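Local coordinates for protein trehalose-6-phosphate phosphatase (Candida albicans, PDB 5DXI) that belongs to the trehalose-phosphatase family of the HAD clan, its phosphatase domain holding a magnesium ion and beryllium trifluoride in the pocket, at residues Tyr264-Lys276 / Ala280-Glu292. Sequence-based numbering, arbitrary orientation.
Sequences YGVYPVAVGPASK and AIAHLNEPRQVLE
V271 meets V290 where strand 282-284, the outermost parallel strand beside 266-271 in the Rossmann-like HAD sheet, leads into helix 287-298. The two valines approach at about a right angle, and their CG2 methyls touch at 3.6 Å. With CG1 anti to the backbone N (chi1 -178°), V271 sends that branch over the start of the helix, toward E286 C and P287 CD, while CG2 is left for V290. Short branched side chains suit this seam, which lies on the same face of the sheet as V269 and L284; the side chain of V271 is about 8 Å from the magnesium ion. On the other face, the small side chains of A270 and A280 let their CB atoms come within 3.9 Å. Beyond them the H283 ring packs against the loop after strand 266-271, with A274 CA over its face in a CH-pi contact, 3.6 Å from the centroid and 20° off the normal. H283 CG sits between its backbone N and carbonyl carbon (chi1 73°), which turns the ring toward that loop, and ND1 is hydrogen-bonded to T5 OG1. Backbone hydrogen bonds from A270 N to A282 O, L284 N to A270 O and G272 N to L284 O join the parallel strands, the last at 2.7 Å. G272, just past its strand, is almost fully extended with positive phi, and a CB there would clash with K276 CD. The turn from P273 carries K276 back, and its fully extended side chain hydrogen-bonds V271 O from above the carbonyl plane. N285 OD1, in plane at the edge of the H283 ring, accepts a hydrogen bond from a water at 3.0 Å.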
# COMPACT_ATOMS: atom_id res chain seq x y z
N TYR A 264 2.55 -16.18 13.67
CA TYR A 264 3.04 -14.98 14.31
C TYR A 264 2.05 -13.83 14.12
O TYR A 264 2.36 -12.68 14.39
CB TYR A 264 4.42 -14.62 13.76
CG TYR A 264 5.46 -15.68 14.05
CD1 TYR A 264 5.90 -15.92 15.35
CD2 TYR A 264 6.03 -16.42 13.02
CE1 TYR A 264 6.86 -16.88 15.62
CE2 TYR A 264 6.98 -17.38 13.28
CZ TYR A 264 7.39 -17.61 14.58
OH TYR A 264 8.35 -18.56 14.83
N GLY A 265 0.85 -14.17 13.64
CA GLY A 265 -0.18 -13.16 13.44
C GLY A 265 -0.02 -12.31 12.20
O GLY A 265 -0.61 -11.23 12.10
N VAL A 266 0.73 -12.80 11.21
CA VAL A 266 1.00 -12.01 10.02
C VAL A 266 0.01 -12.32 8.88
O VAL A 266 -0.03 -13.44 8.36
CB VAL A 266 2.44 -12.25 9.52
CG1 VAL A 266 2.76 -11.36 8.33
CG2 VAL A 266 3.43 -12.00 10.65
N TYR A 267 -0.77 -11.32 8.48
CA TYR A 267 -1.77 -11.56 7.44
C TYR A 267 -1.65 -10.59 6.26
O TYR A 267 -2.28 -9.52 6.23
CB TYR A 267 -3.19 -11.49 8.03
CG TYR A 267 -3.44 -12.48 9.16
CD1 TYR A 267 -3.82 -13.79 8.90
CD2 TYR A 267 -3.34 -12.07 10.49
CE1 TYR A 267 -4.06 -14.69 9.94
CE2 TYR A 267 -3.58 -12.96 11.53
CZ TYR A 267 -3.94 -14.26 11.25
OH TYR A 267 -4.18 -15.12 12.29
N PRO A 268 -0.81 -10.94 5.27
CA PRO A 268 -0.80 -10.16 4.03
C PRO A 268 -1.91 -10.63 3.11
O PRO A 268 -1.96 -11.81 2.73
CB PRO A 268 0.58 -10.43 3.43
CG PRO A 268 0.99 -11.77 4.01
CD PRO A 268 0.23 -11.99 5.29
N VAL A 269 -2.80 -9.71 2.73
CA VAL A 269 -4.02 -10.07 2.04
C VAL A 269 -4.20 -9.22 0.79
O VAL A 269 -4.25 -7.99 0.87
CB VAL A 269 -5.25 -9.88 2.96
CG1 VAL A 269 -6.51 -10.35 2.26
CG2 VAL A 269 -5.05 -10.64 4.28
N ALA A 270 -4.29 -9.86 -0.37
CA ALA A 270 -4.50 -9.13 -1.61
C ALA A 270 -5.97 -8.78 -1.82
O ALA A 270 -6.86 -9.54 -1.43
CB ALA A 270 -3.99 -9.92 -2.82
N VAL A 271 -6.22 -7.62 -2.41
CA VAL A 271 -7.56 -7.27 -2.84
C VAL A 271 -7.64 -7.49 -4.33
O VAL A 271 -6.96 -6.82 -5.12
CB VAL A 271 -7.94 -5.83 -2.47
CG1 VAL A 271 -9.36 -5.56 -2.89
CG2 VAL A 271 -7.76 -5.61 -0.97
N GLY A 272 -8.48 -8.45 -4.72
CA GLY A 272 -8.61 -8.83 -6.11
C GLY A 272 -9.23 -10.22 -6.23
O GLY A 272 -9.58 -10.85 -5.24
N PRO A 273 -9.38 -10.70 -7.46
CA PRO A 273 -10.06 -11.99 -7.65
C PRO A 273 -9.18 -13.18 -7.21
O PRO A 273 -7.98 -13.01 -6.97
CB PRO A 273 -10.33 -12.01 -9.15
CG PRO A 273 -9.31 -11.11 -9.75
CD PRO A 273 -9.03 -10.05 -8.74
N ALA A 274 -9.80 -14.35 -7.08
CA ALA A 274 -9.07 -15.55 -6.63
C ALA A 274 -7.86 -15.81 -7.50
O ALA A 274 -6.84 -16.27 -7.02
CB ALA A 274 -9.98 -16.77 -6.65
N SER A 275 -7.98 -15.47 -8.78
CA SER A 275 -6.98 -15.80 -9.78
C SER A 275 -5.78 -14.86 -9.80
O SER A 275 -4.78 -15.14 -10.47
CB SER A 275 -7.63 -15.80 -11.16
OG SER A 275 -8.22 -14.53 -11.41
N LYS A 276 -5.88 -13.74 -9.10
CA LYS A 276 -4.80 -12.77 -9.04
C LYS A 276 -3.51 -13.36 -8.47
O LYS A 276 -3.51 -13.95 -7.38
CB LYS A 276 -5.26 -11.55 -8.22
CG LYS A 276 -4.20 -10.46 -8.06
CD LYS A 276 -4.67 -9.40 -7.07
CE LYS A 276 -3.65 -8.28 -6.92
NZ LYS A 276 -3.99 -7.45 -5.76
N ALA A 280 0.64 -12.59 -1.40
CA ALA A 280 -0.24 -12.56 -0.24
C ALA A 280 -0.73 -13.98 0.08
O ALA A 280 -0.72 -14.86 -0.78
CB ALA A 280 -1.43 -11.61 -0.48
N ILE A 281 -1.17 -14.19 1.32
CA ILE A 281 -1.57 -15.52 1.76
C ILE A 281 -3.03 -15.81 1.44
O ILE A 281 -3.46 -16.97 1.44
CB ILE A 281 -1.34 -15.67 3.28
CG1 ILE A 281 -1.40 -17.14 3.69
CG2 ILE A 281 -2.33 -14.82 4.07
CD1 ILE A 281 -1.05 -17.38 5.15
N ALA A 282 -3.79 -14.75 1.15
CA ALA A 282 -5.21 -14.87 0.86
C ALA A 282 -5.71 -13.63 0.12
O ALA A 282 -5.01 -12.61 0.05
CB ALA A 282 -6.00 -15.07 2.16
N HIS A 283 -6.92 -13.69 -0.41
CA HIS A 283 -7.49 -12.52 -1.07
C HIS A 283 -8.89 -12.16 -0.58
O HIS A 283 -9.59 -12.99 0.01
CB HIS A 283 -7.54 -12.74 -2.57
CG HIS A 283 -8.61 -13.71 -2.97
ND1 HIS A 283 -8.41 -15.07 -2.91
CD2 HIS A 283 -9.90 -13.52 -3.31
CE1 HIS A 283 -9.54 -15.68 -3.25
NE2 HIS A 283 -10.45 -14.76 -3.49
N LEU A 284 -9.27 -10.91 -0.85
CA LEU A 284 -10.65 -10.42 -0.75
C LEU A 284 -10.94 -9.79 -2.09
O LEU A 284 -10.08 -9.10 -2.64
CB LEU A 284 -10.83 -9.40 0.37
CG LEU A 284 -10.75 -9.90 1.81
CD1 LEU A 284 -10.67 -8.73 2.79
CD2 LEU A 284 -11.92 -10.83 2.13
N ASN A 285 -12.14 -10.01 -2.62
CA ASN A 285 -12.44 -9.62 -3.99
C ASN A 285 -12.36 -8.11 -4.21
O ASN A 285 -11.82 -7.66 -5.21
CB ASN A 285 -13.83 -10.12 -4.39
CG ASN A 285 -13.86 -11.61 -4.61
OD1 ASN A 285 -12.83 -12.24 -4.85
ND2 ASN A 285 -15.05 -12.20 -4.52
N GLU A 286 -12.90 -7.34 -3.27
CA GLU A 286 -13.09 -5.89 -3.48
C GLU A 286 -13.06 -5.10 -2.21
O GLU A 286 -13.19 -5.68 -1.14
CB GLU A 286 -14.43 -5.63 -4.17
CG GLU A 286 -14.44 -5.95 -5.62
CD GLU A 286 -15.78 -6.45 -6.06
OE1 GLU A 286 -16.59 -6.80 -5.17
OE2 GLU A 286 -16.02 -6.50 -7.28
N PRO A 287 -12.95 -3.75 -2.32
CA PRO A 287 -13.03 -2.93 -1.11
C PRO A 287 -14.27 -3.23 -0.25
O PRO A 287 -14.18 -3.19 0.99
CB PRO A 287 -13.08 -1.50 -1.66
CG PRO A 287 -12.24 -1.59 -2.92
CD PRO A 287 -12.59 -2.94 -3.51
N ARG A 288 -15.39 -3.55 -0.89
CA ARG A 288 -16.59 -3.92 -0.13
C ARG A 288 -16.31 -5.01 0.91
O ARG A 288 -16.66 -4.87 2.10
CB ARG A 288 -17.70 -4.40 -1.07
CG ARG A 288 -18.97 -4.79 -0.32
CD ARG A 288 -20.05 -5.30 -1.26
NE ARG A 288 -20.59 -4.24 -2.10
CZ ARG A 288 -21.47 -4.44 -3.07
NH1 ARG A 288 -21.90 -5.67 -3.34
NH2 ARG A 288 -21.91 -3.41 -3.78
N GLN A 289 -15.66 -6.09 0.48
CA GLN A 289 -15.36 -7.17 1.41
C GLN A 289 -14.29 -6.75 2.40
O GLN A 289 -14.30 -7.20 3.55
CB GLN A 289 -14.93 -8.43 0.65
CG GLN A 289 -16.08 -9.10 -0.11
CD GLN A 289 -16.32 -8.48 -1.47
OE1 GLN A 289 -15.39 -8.10 -2.18
NE2 GLN A 289 -17.59 -8.37 -1.85
N VAL A 290 -13.40 -5.85 1.99
CA VAL A 290 -12.41 -5.30 2.93
C VAL A 290 -13.13 -4.62 4.09
O VAL A 290 -12.80 -4.85 5.26
CB VAL A 290 -11.45 -4.30 2.24
CG1 VAL A 290 -10.52 -3.67 3.28
CG2 VAL A 290 -10.63 -4.98 1.13
N LEU A 291 -14.10 -3.77 3.78
CA LEU A 291 -14.79 -3.05 4.85
C LEU A 291 -15.64 -3.99 5.72
O LEU A 291 -15.74 -3.80 6.94
CB LEU A 291 -15.66 -1.92 4.28
CG LEU A 291 -14.88 -0.92 3.41
CD1 LEU A 291 -15.74 0.33 3.08
CD2 LEU A 291 -13.57 -0.53 4.06
N GLU A 292 -16.22 -5.02 5.10
CA GLU A 292 -16.95 -6.03 5.86
C GLU A 292 -16.03 -6.65 6.89
O GLU A 292 -16.37 -6.74 8.07
CB GLU A 292 -17.50 -7.14 4.94
CG GLU A 292 -18.57 -6.68 3.95
CD GLU A 292 -18.95 -7.78 2.97
OE1 GLU A 292 -18.36 -8.89 3.03
OE2 GLU A 292 -19.83 -7.52 2.12
O HOH W 1 -12.31 -14.41 -6.91